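Side-chain contact in conserved uncharacterized protein (predicted phosphoesterase COG0622) (Streptococcus pneumoniae, PDB 3CK2), which is uncharacterised but, as a manganese-bound member of the calcineurin-like phosphoesterase superfamily, probably hydrolyses phosphate esters: residues S19-V22 against E23-R26. Numbering follows the deposited sequence.
Sequences SLIV and EEVR
Ser19, Leu20, Ile21 and Val22 each offer a backbone carbonyl to the amide four residues on, in a run of alpha-helical i to i+4 hydrogen bonds that goes from Glu23 N to Ser19 O (3.0 Å) through to Arg26 N to Val22 O (2.9 Å). Two side-chain pairs with i, i+3 spacing meet on the outside of the helix, and in both a methyl group makes a loose van der Waals contact with a carboxylate oxygen. Leu20 CD2 comes within 3.9 Å of Glu23 OE1, the two chains crossing obliquely. Glu23 reaches it fully extended, with CG anti to the backbone N (chi1 -177°). One residue along, Ile21 CD1 stands 3.8 Å from Glu24 OE1, while the other oxygen of that carboxylate, OE2, is hydrogen-bonded to His164 NE2. The helix is the connection of a beta-alpha-beta unit, between strands 7-12 and 35-38 of the calcineurin-like phosphoesterase fold, and the side chain of Val22 is about 12 Å from a bound manganese ion. Val25 is buried against Ile10 and Met12 of strand 7-12; its CG2, anti to its own carbonyl carbon and beside the backbone N, also passes 3.4 Å from Ile21 O. Asp18 OD1 accepts a hydrogen bond from Ile21 N, and Leu50 touches the side chains of both Ser19 and Glu23.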
loop_
_atom_site.group_PDB
_atom_site.type_symbol
_atom_site.label_atom_id
_atom_site.label_comp_id
_atom_site.label_asym_id
_atom_site.label_seq_id
_atom_site.Cartn_x
_atom_site.Cartn_y
_atom_site.Cartn_z
ATOM N N SER A 19 -6.906 -8.855 12.885
ATOM C CA SER A 19 -7.229 -7.522 13.302
ATOM C C SER A 19 -6.200 -6.949 14.284
ATOM O O SER A 19 -6.020 -5.744 14.328
ATOM C CB SER A 19 -8.647 -7.490 13.904
ATOM O OG SER A 19 -8.767 -8.429 14.934
ATOM N N LEU A 20 -5.507 -7.804 15.043
ATOM C CA LEU A 20 -4.500 -7.308 15.993
ATOM C C LEU A 20 -3.376 -6.650 15.225
ATOM O O LEU A 20 -2.849 -5.625 15.668
ATOM C CB LEU A 20 -3.935 -8.405 16.896
ATOM C CG LEU A 20 -4.665 -8.888 18.163
ATOM C CD1 LEU A 20 -3.781 -9.942 18.876
ATOM C CD2 LEU A 20 -5.067 -7.788 19.180
ATOM N N ILE A 21 -3.010 -7.202 14.064
ATOM C CA ILE A 21 -1.900 -6.581 13.301
ATOM C C ILE A 21 -2.265 -5.216 12.706
ATOM O O ILE A 21 -1.443 -4.297 12.637
ATOM C CB ILE A 21 -1.218 -7.537 12.243
ATOM C CG1 ILE A 21 0.195 -7.009 11.931
ATOM C CG2 ILE A 21 -2.028 -7.722 10.970
ATOM C CD1 ILE A 21 1.184 -7.026 13.122
ATOM N N VAL A 22 -3.505 -5.096 12.281
ATOM C CA VAL A 22 -4.035 -3.844 11.751
ATOM C C VAL A 22 -4.078 -2.754 12.841
ATOM O O VAL A 22 -3.677 -1.612 12.599
ATOM C CB VAL A 22 -5.423 -4.106 11.118
ATOM C CG1 VAL A 22 -6.159 -2.787 10.818
ATOM C CG2 VAL A 22 -5.231 -4.958 9.881
ATOM N N GLU A 23 -4.573 -3.130 14.023
ATOM C CA GLU A 23 -4.610 -2.243 15.218
ATOM C C GLU A 23 -3.198 -1.801 15.642
ATOM O O GLU A 23 -2.970 -0.651 15.961
ATOM C CB GLU A 23 -5.293 -2.956 16.401
ATOM C CG GLU A 23 -5.452 -2.097 17.665
ATOM C CD GLU A 23 -6.115 -2.825 18.846
ATOM O OE1 GLU A 23 -6.124 -4.077 18.868
ATOM O OE2 GLU A 23 -6.585 -2.139 19.790
ATOM N N GLU A 24 -2.271 -2.750 15.656
ATOM C CA GLU A 24 -0.893 -2.496 16.045
ATOM C C GLU A 24 -0.219 -1.492 15.117
ATOM O O GLU A 24 0.456 -0.579 15.585
ATOM C CB GLU A 24 -0.097 -3.787 16.063
ATOM C CG GLU A 24 1.296 -3.532 16.551
ATOM C CD GLU A 24 2.101 -4.792 16.830
ATOM O OE1 GLU A 24 1.536 -5.925 16.700
ATOM O OE2 GLU A 24 3.298 -4.608 17.180
ATOM N N VAL A 25 -0.419 -1.658 13.819
ATOM C CA VAL A 25 0.142 -0.753 12.809
ATOM C C VAL A 25 -0.547 0.636 12.814
ATOM O O VAL A 25 0.131 1.679 12.694
ATOM C CB VAL A 25 0.108 -1.429 11.370
ATOM C CG1 VAL A 25 0.290 -0.408 10.236
ATOM C CG2 VAL A 25 1.123 -2.568 11.306
ATOM N N ARG A 26 -1.876 0.645 12.967
ATOM C CA ARG A 26 -2.614 1.887 13.174
ATOM C C ARG A 26 -2.012 2.671 14.349
ATOM O O ARG A 26 -1.575 3.830 14.188
ATOM C CB ARG A 26 -4.123 1.664 13.436
ATOM C CG ARG A 26 -4.863 3.045 13.586
ATOM C CD ARG A 26 -6.086 3.129 14.515
ATOM N NE ARG A 26 -5.909 2.471 15.805
ATOM C CZ ARG A 26 -6.915 1.982 16.529
ATOM N NH1 ARG A 26 -8.144 2.107 16.086
ATOM N NH2 ARG A 26 -6.713 1.371 17.703
#